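Local coordinates for hypothetical protein PA3499 (Pseudomonas aeruginosa, PDB 2IG8) that is of unknown function but belongs to the YjgF-like family of small alpha/beta proteins and is found here as a trimer of identical chains, at residues 28-32 / 129-135; 75-81 / 101-105; 53-58 / 94-100; 105-109 / 138-142. One frame throughout, in Å; residues are numbered along the deposited sequence.

Contact 1: residues 28-32 / 129-135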
loop_
_atom_site.group_PDB
_atom_site.type_symbol
_atom_site.label_atom_id
_atom_site.label_comp_id
_atom_site.label_asym_id
_atom_site.label_seq_id
_atom_site.Cartn_x
_atom_site.Cartn_y
_atom_site.Cartn_z
ATOM N N GLU B 28 -5.679 -3.169 18.116
ATOM C CA GLU B 28 -5.212 -4.532 17.841
ATOM C C GLU B 28 -4.318 -4.584 16.598
ATOM O O GLU B 28 -3.703 -5.601 16.315
ATOM C CB GLU B 28 -6.408 -5.476 17.644
ATOM C CG GLU B 28 -7.250 -5.705 18.904
ATOM C CD GLU B 28 -6.492 -6.427 20.015
ATOM O OE1 GLU B 28 -5.582 -7.222 19.725
ATOM O OE2 GLU B 28 -6.823 -6.210 21.192
ATOM N N GLU B 29 -4.268 -3.489 15.851
ATOM C CA GLU B 29 -3.527 -3.433 14.593
ATOM C C GLU B 29 -2.050 -3.151 14.836
ATOM O O GLU B 29 -1.721 -2.132 15.436
ATOM C CB GLU B 29 -4.108 -2.337 13.709
ATOM C CG GLU B 29 -3.513 -2.314 12.308
ATOM C CD GLU B 29 -4.152 -3.330 11.365
ATOM O OE1 GLU B 29 -5.318 -3.738 11.598
ATOM O OE2 GLU B 29 -3.482 -3.666 10.373
ATOM N N LEU B 30 -1.161 -4.031 14.373
ATOM C CA LEU B 30 0.290 -3.748 14.407
ATOM C C LEU B 30 0.719 -3.115 13.098
ATOM O O LEU B 30 0.836 -3.780 12.074
ATOM C CB LEU B 30 1.120 -4.988 14.676
ATOM C CG LEU B 30 2.593 -4.690 15.013
ATOM C CD1 LEU B 30 2.707 -3.819 16.257
ATOM C CD2 LEU B 30 3.364 -6.013 15.175
ATOM N N VAL B 31 0.898 -1.812 13.137
ATOM C CA VAL B 31 1.301 -1.040 11.981
ATOM C C VAL B 31 2.815 -1.069 11.946
ATOM O O VAL B 31 3.467 -0.741 12.938
ATOM C CB VAL B 31 0.805 0.411 12.081
ATOM C CG1 VAL B 31 1.255 1.223 10.860
ATOM C CG2 VAL B 31 -0.738 0.467 12.279
ATOM N N MET B 32 3.370 -1.454 10.806
ATOM C CA MET B 32 4.791 -1.653 10.678
ATOM C C MET B 32 5.336 -0.895 9.494
ATOM O O MET B 32 4.689 -0.813 8.446
ATOM C CB MET B 32 5.093 -3.160 10.475
ATOM C CG MET B 32 4.803 -4.043 11.698
ATOM S SD MET B 32 5.011 -5.854 11.433
ATOM C CE MET B 32 3.301 -6.248 11.012
ATOM N N ASP B 129 6.170 -4.647 3.119
ATOM C CA ASP B 129 5.269 -3.903 3.969
ATOM C C ASP B 129 4.215 -4.874 4.485
ATOM O O ASP B 129 3.405 -5.390 3.691
ATOM C CB ASP B 129 4.627 -2.770 3.146
ATOM C CG ASP B 129 3.939 -1.705 4.002
ATOM O OD1 ASP B 129 3.957 -1.783 5.262
ATOM O OD2 ASP B 129 3.334 -0.784 3.404
ATOM N N ALA B 130 4.260 -5.168 5.784
ATOM C CA ALA B 130 3.447 -6.234 6.403
ATOM C C ALA B 130 2.302 -5.611 7.216
ATOM O O ALA B 130 2.491 -4.614 7.927
ATOM C CB ALA B 130 4.302 -7.142 7.321
ATOM N N TRP B 131 1.123 -6.207 7.089
ATOM C CA TRP B 131 -0.052 -5.800 7.854
ATOM C C TRP B 131 -0.465 -6.966 8.740
ATOM O O TRP B 131 -0.543 -8.122 8.264
ATOM C CB TRP B 131 -1.209 -5.416 6.925
ATOM C CG TRP B 131 -0.836 -4.394 5.879
ATOM C CD1 TRP B 131 -0.102 -4.615 4.749
ATOM C CD2 TRP B 131 -1.174 -3.002 5.865
ATOM N NE1 TRP B 131 0.052 -3.457 4.048
ATOM C CE2 TRP B 131 -0.606 -2.450 4.697
ATOM C CE3 TRP B 131 -1.890 -2.170 6.724
ATOM C CZ2 TRP B 131 -0.732 -1.103 4.363
ATOM C CZ3 TRP B 131 -2.027 -0.800 6.395
ATOM C CH2 TRP B 131 -1.445 -0.285 5.221
ATOM N N ALA B 132 -0.708 -6.664 10.016
ATOM C CA ALA B 132 -1.113 -7.661 11.005
ATOM C C ALA B 132 -2.072 -7.089 12.054
ATOM O O ALA B 132 -2.111 -5.873 12.291
ATOM C CB ALA B 132 0.125 -8.257 11.700
ATOM N N ARG B 133 -2.860 -7.995 12.638
ATOM C CA ARG B 133 -3.748 -7.747 13.772
ATOM C C ARG B 133 -3.501 -8.812 14.832
ATOM O O ARG B 133 -3.475 -9.997 14.505
ATOM C CB ARG B 133 -5.191 -7.947 13.341
ATOM C CG ARG B 133 -5.769 -6.849 12.572
ATOM C CD ARG B 133 -7.205 -7.154 12.325
ATOM N NE ARG B 133 -7.994 -6.953 13.527
ATOM C CZ ARG B 133 -8.477 -5.772 13.898
ATOM N NH1 ARG B 133 -8.229 -4.678 13.174
ATOM N NH2 ARG B 133 -9.201 -5.672 15.007
ATOM N N LEU B 134 -3.398 -8.409 16.095
ATOM C CA LEU B 134 -3.110 -9.344 17.182
ATOM C C LEU B 134 -4.288 -10.265 17.562
ATOM O O LEU B 134 -4.101 -11.235 18.303
ATOM C CB LEU B 134 -2.653 -8.569 18.417
ATOM C CG LEU B 134 -1.386 -7.724 18.232
ATOM C CD1 LEU B 134 -1.030 -7.007 19.525
ATOM C CD2 LEU B 134 -0.245 -8.570 17.764
ATOM N N ASP B 135 -5.479 -9.977 17.042
ATOM C CA ASP B 135 -6.690 -10.705 17.419
ATOM C C ASP B 135 -7.188 -11.683 16.349
ATOM O O ASP B 135 -8.347 -12.096 16.388
ATOM C CB ASP B 135 -7.781 -9.700 17.805
ATOM C CG ASP B 135 -8.163 -8.761 16.671
ATOM O OD1 ASP B 135 -7.426 -8.632 15.678
ATOM O OD2 ASP B 135 -9.215 -8.124 16.785
HETATM O O HOH W 1 -0.930 -3.539 10.232
HETATM O O HOH W 2 1.453 -2.160 8.718
#
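Two backbone hydrogen bonds join these strands where they run closest: L134 N donates to E28 O at 2.8 Å and, two residues along, L30 N donates to A132 O at 2.9 Å. Between them lies the non-hydrogen-bonded pair E29–R133, its CA atoms 4.4 Å apart. At this end of that face charges pair. R133 is gripped by D135, with NE 2.8 Å from OD1 and NH2 3.0 Å from OD2, while R133 NH1 makes a longer, weak salt bridge of 3.4 Å to E29 OE1. A long, branched guanidinium suits this place because it can serve both carboxylates; E29 also binds Y79, and D135 binds T2 of the third subunit. Beyond A132 the antiparallel strands, in the middle of the sheet of this YjgF-like fold, diverge, and water enters. Water 1 lies 2.6 Å from both E29 OE2 and L30 O and accepts from A132 N at 3.1 Å; water 2 connects M32 N (2.9 Å) to A130 O (2.8 Å). Small alanines on the second strand leave room for the flexible M32, whose CE reaches A130 CB at 3.9 Å and A132 CB at 3.8 Å. This apolar side is covered by helix 53-70, with L68 over L30 and A132. W131 lies on the same face as E29 and R133, where its ring meets W131 of both neighbouring subunits edge-to-face.

Contact 2: residues 75-81 / 101-105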
loop_
_atom_site.group_PDB
_atom_site.type_symbol
_atom_site.label_atom_id
_atom_site.label_comp_id
_atom_site.label_asym_id
_atom_site.label_seq_id
_atom_site.Cartn_x
_atom_site.Cartn_y
_atom_site.Cartn_z
ATOM N N VAL B 75 3.124 -15.073 13.805
ATOM C CA VAL B 75 3.039 -14.913 12.342
ATOM C C VAL B 75 1.631 -15.121 11.777
ATOM O O VAL B 75 1.313 -14.615 10.716
ATOM C CB VAL B 75 4.068 -15.783 11.578
ATOM C CG1 VAL B 75 5.523 -15.442 12.034
ATOM C CG2 VAL B 75 3.780 -17.228 11.719
ATOM N N GLY B 76 0.798 -15.855 12.509
ATOM C CA GLY B 76 -0.614 -16.002 12.183
ATOM C C GLY B 76 -1.409 -14.711 12.170
ATOM O O GLY B 76 -2.522 -14.676 11.624
ATOM N N ASN B 77 -0.867 -13.663 12.799
ATOM C CA ASN B 77 -1.488 -12.339 12.840
ATOM C C ASN B 77 -1.408 -11.571 11.516
ATOM O O ASN B 77 -2.152 -10.623 11.309
ATOM C CB ASN B 77 -0.822 -11.476 13.916
ATOM C CG ASN B 77 -1.054 -11.982 15.331
ATOM O OD1 ASN B 77 -2.036 -12.684 15.635
ATOM N ND2 ASN B 77 -0.163 -11.595 16.214
ATOM N N LEU B 78 -0.480 -11.970 10.644
ATOM C CA LEU B 78 -0.265 -11.319 9.352
ATOM C C LEU B 78 -1.435 -11.616 8.412
ATOM O O LEU B 78 -1.823 -12.781 8.281
ATOM C CB LEU B 78 1.037 -11.818 8.724
ATOM C CG LEU B 78 2.324 -11.395 9.438
ATOM C CD1 LEU B 78 3.509 -12.248 9.045
ATOM C CD2 LEU B 78 2.587 -9.912 9.149
ATOM N N TYR B 79 -2.006 -10.578 7.803
ATOM C CA TYR B 79 -3.080 -10.758 6.824
ATOM C C TYR B 79 -2.770 -10.166 5.445
ATOM O O TYR B 79 -3.468 -10.451 4.494
ATOM C CB TYR B 79 -4.411 -10.214 7.367
ATOM C CG TYR B 79 -4.459 -8.733 7.625
ATOM C CD1 TYR B 79 -4.747 -7.842 6.600
ATOM C CD2 TYR B 79 -4.210 -8.214 8.889
ATOM C CE1 TYR B 79 -4.799 -6.470 6.831
ATOM C CE2 TYR B 79 -4.235 -6.835 9.123
ATOM C CZ TYR B 79 -4.537 -5.977 8.092
ATOM O OH TYR B 79 -4.597 -4.617 8.313
ATOM N N LYS B 80 -1.707 -9.376 5.315
ATOM C CA LYS B 80 -1.321 -8.861 3.992
ATOM C C LYS B 80 0.179 -8.595 3.970
ATOM O O LYS B 80 0.744 -8.128 4.967
ATOM C CB LYS B 80 -2.104 -7.595 3.614
ATOM C CG LYS B 80 -1.718 -7.018 2.233
ATOM C CD LYS B 80 -2.530 -5.778 1.789
ATOM C CE LYS B 80 -3.709 -6.121 0.914
ATOM N NZ LYS B 80 -4.459 -4.913 0.385
ATOM N N LEU B 81 0.809 -8.923 2.847
ATOM C CA LEU B 81 2.221 -8.625 2.612
ATOM C C LEU B 81 2.346 -7.969 1.244
ATOM O O LEU B 81 2.071 -8.606 0.212
ATOM C CB LEU B 81 3.044 -9.908 2.628
ATOM C CG LEU B 81 3.029 -10.756 3.886
ATOM C CD1 LEU B 81 3.718 -12.126 3.658
ATOM C CD2 LEU B 81 3.674 -10.034 5.014
ATOM N N PHE B 101 8.578 -19.867 5.581
ATOM C CA PHE B 101 8.201 -19.048 6.732
ATOM C C PHE B 101 6.832 -19.435 7.277
ATOM O O PHE B 101 6.619 -19.464 8.491
ATOM C CB PHE B 101 8.211 -17.578 6.320
ATOM C CG PHE B 101 7.975 -16.599 7.455
ATOM C CD1 PHE B 101 8.956 -16.358 8.394
ATOM C CD2 PHE B 101 6.805 -15.897 7.540
ATOM C CE1 PHE B 101 8.747 -15.445 9.420
ATOM C CE2 PHE B 101 6.594 -14.951 8.551
ATOM C CZ PHE B 101 7.585 -14.741 9.491
ATOM N N PHE B 102 5.916 -19.747 6.371
ATOM C CA PHE B 102 4.587 -20.178 6.738
ATOM C C PHE B 102 4.430 -21.703 6.694
ATOM O O PHE B 102 3.330 -22.206 6.448
ATOM C CB PHE B 102 3.574 -19.501 5.800
ATOM C CG PHE B 102 3.482 -18.008 5.986
ATOM C CD1 PHE B 102 2.920 -17.488 7.137
ATOM C CD2 PHE B 102 3.943 -17.130 5.012
ATOM C CE1 PHE B 102 2.815 -16.108 7.342
ATOM C CE2 PHE B 102 3.856 -15.708 5.212
ATOM C CZ PHE B 102 3.288 -15.224 6.370
ATOM N N ALA B 103 5.503 -22.442 6.964
ATOM C CA ALA B 103 5.436 -23.922 6.957
ATOM C C ALA B 103 4.381 -24.486 7.920
ATOM O O ALA B 103 3.909 -25.603 7.720
ATOM C CB ALA B 103 6.794 -24.527 7.250
ATOM N N GLY B 104 4.061 -23.740 8.974
ATOM C CA GLY B 104 3.103 -24.166 9.982
ATOM C C GLY B 104 1.648 -23.883 9.701
ATOM O O GLY B 104 0.814 -24.187 10.537
ATOM N N GLN B 105 1.307 -23.291 8.553
ATOM C CA GLN B 105 -0.099 -22.979 8.293
ATOM C C GLN B 105 -0.401 -23.110 6.825
ATOM O O GLN B 105 0.490 -22.995 5.998
ATOM C CB GLN B 105 -0.481 -21.566 8.802
ATOM C CG GLN B 105 0.162 -20.439 8.063
ATOM C CD GLN B 105 0.056 -19.104 8.814
ATOM O OE1 GLN B 105 0.539 -18.991 9.947
ATOM N NE2 GLN B 105 -0.556 -18.095 8.180
HETATM O O HOH W 3 -0.426 -15.258 8.825
#
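Residues 75-77 form a short 3-10 turn, in which L78 N donates to V75 O at 3.2 Å before the chain straightens into a strand. That strand soon carries a classic beta bulge, Y79 and K80 both facing W131. Opposite, F102 is the first residue to leave helical geometry, and a type I beta turn from F102 to Q105 follows, with Q105 N bonded to F102 O at 3.1 Å. The backbones stay well apart, the nearest CA pair, V75–F102, being 7.8 Å distant, so side chains must fill the gap, and large rings suit the task. F101 CZ presses against V75 CG1 at 3.3 Å, and L78 CD1 meets the edge of the same ring at CE2, 4.1 Å away. The F102 ring offers its edge to both leucines: its CZ is 4.0 Å from L78 CD1 and its CE2 3.9 Å from L81 CD1. The branched ends of V75, L78 and L81 thus supply the methyl groups that reach these rings. The polar link is water 3, which donates to V75 O at 2.6 Å and L78 O at 2.9 Å and accepts from Q105 NE2 at 2.9 Å; that amide also binds T107 O. L78 continues into the core between strand 78-85 and helix 53-70, touching V64 and L68, while F101 reaches L61 of that helix and F102 lies on P109, just ahead of strand 110-115.

Contact 3: residues 53-58 / 94-100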
loop_
_atom_site.group_PDB
_atom_site.type_symbol
_atom_site.label_atom_id
_atom_site.label_comp_id
_atom_site.label_asym_id
_atom_site.label_seq_id
_atom_site.Cartn_x
_atom_site.Cartn_y
_atom_site.Cartn_z
ATOM N N ALA B 53 17.655 -13.303 -3.332
ATOM C CA ALA B 53 16.304 -12.800 -3.028
ATOM C C ALA B 53 15.584 -13.655 -1.987
ATOM O O ALA B 53 14.902 -13.128 -1.117
ATOM C CB ALA B 53 15.457 -12.713 -4.305
ATOM N N HIS B 54 15.734 -14.980 -2.097
ATOM C CA HIS B 54 15.154 -15.909 -1.156
ATOM C C HIS B 54 15.720 -15.662 0.256
ATOM O O HIS B 54 14.957 -15.551 1.204
ATOM C CB HIS B 54 15.462 -17.318 -1.620
ATOM C CG HIS B 54 14.926 -18.404 -0.749
ATOM N ND1 HIS B 54 15.095 -19.730 -1.063
ATOM C CD2 HIS B 54 14.153 -18.387 0.362
ATOM C CE1 HIS B 54 14.507 -20.479 -0.141
ATOM N NE2 HIS B 54 13.962 -19.686 0.752
ATOM N N ALA B 55 17.046 -15.587 0.373
ATOM C CA ALA B 55 17.677 -15.319 1.664
ATOM C C ALA B 55 17.242 -13.943 2.241
ATOM O O ALA B 55 16.914 -13.834 3.454
ATOM C CB ALA B 55 19.227 -15.460 1.588
ATOM N N GLN B 56 17.217 -12.917 1.392
ATOM C CA GLN B 56 16.794 -11.606 1.827
ATOM C C GLN B 56 15.335 -11.639 2.304
ATOM O O GLN B 56 15.012 -11.048 3.332
ATOM C CB GLN B 56 16.982 -10.546 0.749
ATOM C CG GLN B 56 18.460 -10.190 0.439
ATOM C CD GLN B 56 18.646 -8.912 -0.332
ATOM O OE1 GLN B 56 17.846 -7.983 -0.220
ATOM N NE2 GLN B 56 19.765 -8.829 -1.100
ATOM N N ALA B 57 14.463 -12.301 1.554
ATOM C CA ALA B 57 13.040 -12.314 1.925
ATOM C C ALA B 57 12.856 -12.989 3.290
ATOM O O ALA B 57 12.087 -12.525 4.112
ATOM C CB ALA B 57 12.195 -12.981 0.853
ATOM N N LEU B 58 13.621 -14.029 3.552
ATOM C CA LEU B 58 13.577 -14.688 4.862
ATOM C C LEU B 58 14.074 -13.812 6.020
ATOM O O LEU B 58 13.518 -13.860 7.128
ATOM C CB LEU B 58 14.349 -16.003 4.836
ATOM C CG LEU B 58 13.727 -17.218 4.126
ATOM C CD1 LEU B 58 14.714 -18.376 4.087
ATOM C CD2 LEU B 58 12.413 -17.613 4.771
ATOM N N ILE B 94 10.743 -15.131 -3.617
ATOM C CA ILE B 94 9.885 -14.654 -2.543
ATOM C C ILE B 94 8.828 -15.738 -2.208
ATOM O O ILE B 94 8.568 -16.035 -1.022
ATOM C CB ILE B 94 9.249 -13.264 -2.900
ATOM C CG1 ILE B 94 10.196 -12.079 -2.645
ATOM C CG2 ILE B 94 8.077 -13.004 -2.014
ATOM C CD1 ILE B 94 11.608 -12.118 -3.023
ATOM N N GLY B 95 8.244 -16.356 -3.227
ATOM C CA GLY B 95 7.337 -17.503 -3.005
ATOM C C GLY B 95 7.940 -18.617 -2.140
ATOM O O GLY B 95 7.329 -19.074 -1.164
ATOM N N ARG B 96 9.174 -18.994 -2.440
ATOM C CA ARG B 96 9.864 -20.029 -1.698
ATOM C C ARG B 96 10.057 -19.631 -0.250
ATOM O O ARG B 96 9.802 -20.428 0.618
ATOM C CB ARG B 96 11.238 -20.282 -2.284
ATOM C CG ARG B 96 11.266 -21.301 -3.350
ATOM C CD ARG B 96 12.704 -21.580 -3.760
ATOM N NE ARG B 96 12.782 -22.564 -4.850
ATOM C CZ ARG B 96 12.454 -22.326 -6.119
ATOM N NH1 ARG B 96 11.968 -21.125 -6.524
ATOM N NH2 ARG B 96 12.609 -23.310 -6.984
ATOM N N ALA B 97 10.463 -18.378 -0.026
ATOM C CA ALA B 97 10.621 -17.815 1.320
ATOM C C ALA B 97 9.314 -17.905 2.126
ATOM O O ALA B 97 9.295 -18.359 3.272
ATOM C CB ALA B 97 11.098 -16.382 1.255
ATOM N N ARG B 98 8.212 -17.508 1.489
ATOM C CA ARG B 98 6.918 -17.598 2.113
ATOM C C ARG B 98 6.511 -19.034 2.441
ATOM O O ARG B 98 5.978 -19.291 3.544
ATOM C CB ARG B 98 5.867 -16.914 1.258
ATOM C CG ARG B 98 5.963 -15.409 1.347
ATOM C CD ARG B 98 4.745 -14.742 0.745
ATOM N NE ARG B 98 4.720 -14.854 -0.706
ATOM C CZ ARG B 98 4.150 -13.972 -1.528
ATOM N NH1 ARG B 98 4.212 -14.174 -2.836
ATOM N NH2 ARG B 98 3.516 -12.906 -1.066
ATOM N N GLN B 99 6.760 -19.969 1.539
ATOM C CA GLN B 99 6.406 -21.368 1.824
ATOM C C GLN B 99 7.147 -21.838 3.075
ATOM O O GLN B 99 6.585 -22.528 3.925
ATOM C CB GLN B 99 6.722 -22.286 0.649
ATOM C CG GLN B 99 5.782 -22.052 -0.549
ATOM C CD GLN B 99 4.393 -22.633 -0.374
ATOM O OE1 GLN B 99 4.113 -23.372 0.563
ATOM N NE2 GLN B 99 3.502 -22.281 -1.290
ATOM N N GLU B 100 8.408 -21.440 3.214
ATOM C CA GLU B 100 9.191 -21.881 4.362
ATOM C C GLU B 100 8.779 -21.183 5.647
ATOM O O GLU B 100 8.612 -21.827 6.673
ATOM C CB GLU B 100 10.697 -21.728 4.070
ATOM C CG GLU B 100 11.122 -22.635 2.953
ATOM C CD GLU B 100 12.556 -22.407 2.445
ATOM O OE1 GLU B 100 13.210 -21.408 2.834
ATOM O OE2 GLU B 100 12.984 -23.241 1.615
#
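I94 begins the contact: although its CA-to-CB bond points away, CD1 swings back to lie 4.0 Å from A57 CB and 4.1 Å from A53 CB, a flexible apolar arm filling the space that two alanines leave. Two residues on, R96 places its CB over the face of the H54 ring, 4.0 Å from the centroid, a CH-pi contact, while its charged end leads outward. A97 lies where the backbones are closest, its CA 5.5 Å from that of H54. A methyl suits so close an approach, with A97 CB already 3.6 Å from A57 CB and 4.0 Å from L58 CD2. E100 finishes with the polar link at the exposed margin, H54 NE2 donating to E100 OE1 at 2.8 Å. The axes approach to 8.1 Å at 43°, close helix packing mediated by alanine. Helices 53-70 and 91-101 thus lie side by side against the sheet, 91-101 forming the crossover of a beta-alpha-beta unit between parallel strands 78-85 and 110-115.

Contact 4: residues 105-109 / 138-142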
loop_
_atom_site.group_PDB
_atom_site.type_symbol
_atom_site.label_atom_id
_atom_site.label_comp_id
_atom_site.label_asym_id
_atom_site.label_seq_id
_atom_site.Cartn_x
_atom_site.Cartn_y
_atom_site.Cartn_z
ATOM N N GLN B 105 1.307 -23.291 8.553
ATOM C CA GLN B 105 -0.099 -22.979 8.293
ATOM C C GLN B 105 -0.401 -23.110 6.825
ATOM O O GLN B 105 0.490 -22.995 5.998
ATOM C CB GLN B 105 -0.481 -21.566 8.802
ATOM C CG GLN B 105 0.162 -20.439 8.063
ATOM C CD GLN B 105 0.056 -19.104 8.814
ATOM O OE1 GLN B 105 0.539 -18.991 9.947
ATOM N NE2 GLN B 105 -0.556 -18.095 8.180
ATOM N N GLY B 106 -1.676 -23.360 6.507
ATOM C CA GLY B 106 -2.087 -23.548 5.100
ATOM C C GLY B 106 -2.561 -22.292 4.406
ATOM O O GLY B 106 -2.450 -22.169 3.189
ATOM N N THR B 107 -3.042 -21.333 5.181
ATOM C CA THR B 107 -3.602 -20.101 4.643
ATOM C C THR B 107 -2.581 -18.988 4.726
ATOM O O THR B 107 -2.081 -18.683 5.801
ATOM C CB THR B 107 -4.868 -19.657 5.415
ATOM O OG1 THR B 107 -5.821 -20.713 5.422
ATOM C CG2 THR B 107 -5.502 -18.403 4.739
ATOM N N PHE B 108 -2.265 -18.397 3.574
ATOM C CA PHE B 108 -1.294 -17.334 3.474
ATOM C C PHE B 108 -1.955 -15.950 3.511
ATOM O O PHE B 108 -3.130 -15.784 3.118
ATOM C CB PHE B 108 -0.497 -17.480 2.174
ATOM C CG PHE B 108 0.415 -18.672 2.135
ATOM C CD1 PHE B 108 1.771 -18.537 2.416
ATOM C CD2 PHE B 108 -0.069 -19.924 1.785
ATOM C CE1 PHE B 108 2.629 -19.591 2.362
ATOM C CE2 PHE B 108 0.809 -21.046 1.733
ATOM C CZ PHE B 108 2.173 -20.857 2.048
ATOM N N PRO B 109 -1.197 -14.932 3.943
ATOM C CA PRO B 109 -1.691 -13.572 3.785
ATOM C C PRO B 109 -2.002 -13.205 2.327
ATOM O O PRO B 109 -1.420 -13.771 1.399
ATOM C CB PRO B 109 -0.524 -12.713 4.279
ATOM C CG PRO B 109 0.251 -13.594 5.183
ATOM C CD PRO B 109 0.135 -14.959 4.594
ATOM N N LEU B 138 -4.510 -16.684 11.046
ATOM C CA LEU B 138 -4.881 -17.206 9.728
ATOM C C LEU B 138 -4.929 -18.736 9.645
ATOM O O LEU B 138 -5.637 -19.300 8.787
ATOM C CB LEU B 138 -3.968 -16.669 8.626
ATOM C CG LEU B 138 -4.493 -15.537 7.739
ATOM C CD1 LEU B 138 -4.912 -14.326 8.541
ATOM C CD2 LEU B 138 -3.455 -15.191 6.681
ATOM N N ALA B 139 -4.182 -19.407 10.504
ATOM C CA ALA B 139 -4.217 -20.872 10.565
ATOM C C ALA B 139 -5.647 -21.410 10.823
ATOM O O ALA B 139 -5.995 -22.535 10.414
ATOM C CB ALA B 139 -3.232 -21.375 11.640
ATOM N N ASN B 140 -6.478 -20.600 11.470
ATOM C CA ASN B 140 -7.886 -20.956 11.684
ATOM C C ASN B 140 -8.709 -21.074 10.392
ATOM O O ASN B 140 -9.774 -21.705 10.392
ATOM C CB ASN B 140 -8.560 -19.956 12.640
ATOM C CG ASN B 140 -8.031 -20.070 14.063
ATOM O OD1 ASN B 140 -7.672 -21.162 14.513
ATOM N ND2 ASN B 140 -7.980 -18.949 14.774
ATOM N N CYS B 141 -8.221 -20.489 9.298
ATOM C CA CYS B 141 -8.906 -20.582 8.002
ATOM C C CYS B 141 -8.670 -21.892 7.284
ATOM O O CYS B 141 -9.396 -22.207 6.334
ATOM C CB CYS B 141 -8.445 -19.476 7.061
ATOM S SG CYS B 141 -8.802 -17.859 7.652
ATOM N N ASP B 142 -7.657 -22.648 7.705
ATOM C CA ASP B 142 -7.209 -23.794 6.919
ATOM C C ASP B 142 -8.386 -24.760 6.752
ATOM O O ASP B 142 -9.076 -25.047 7.714
ATOM C CB ASP B 142 -6.022 -24.504 7.583
ATOM C CG ASP B 142 -4.762 -23.638 7.632
ATOM O OD1 ASP B 142 -4.762 -22.486 7.127
ATOM O OD2 ASP B 142 -3.751 -24.098 8.211
HETATM O O HOH W 4 -7.739 -21.084 3.754
#
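Hydrogen bonds centre on the carboxylate of D142. Its OD2 accepts from G106 N at 2.8 Å, while OD1 accepts from T107 OG1 at 2.7 Å and, weakly because of a bent angle, from T107 N, also at 2.8 Å. An aspartate suits the place because both of its oxygens can meet consecutive residues of the loop. A glycine fits at 106, since a CB there would crowd D142 CG, and the threonine adds a hydroxyl donor to its amide. Within the loop, Q105 NE2 donates to T107 O at 2.9 Å. Water 4 donates to T107 OG1 at 2.6 Å and, weakly, to C141 O at 3.3 Å. D142 directly follows a short 3-10 turn, 138-141, near the C terminus, with C141 N bonded to L138 O at 2.9 Å; this part of the chain meets the connection that leads from helix 91-101 into strand 110-115 of the YjgF-like sheet. Van der Waals contacts gather around L138: CD2 lies 3.6 Å from P109 N and 4.2 Å from P109 CD, and CB lies 3.7 Å from Q105 NE2. Beside it, the small A139 sets its CB 4.0 Å from Q105 CB. C141 CB approaches T107 OG1 to 3.3 Å. The third subunit covers part of the site, its W20 lying on F108 and its L24 on L138.

In the fold
From the N terminus, strand 29-36 opens contact 1, which closes a loop of 96 intervening residues on strand 126-133. Contacts 2 and 3 fall within that loop. Contact 3 opens first, at the start of helix 53-70, and contact 2 opens at 75-81; contact 3 then closes on helix 91-101 and contact 2 just after it, so the two cross. Q105 ends contact 2 and begins contact 4, which follows contact 3 in series and crosses contact 1 by closing past its end, at 138-142. Contacts 1 and 2 meet across neighbouring strands 126-133 and 78-85, contact 3 joins the helices, and contact 4 brings in the C-terminal tail. All four touch the third subunit.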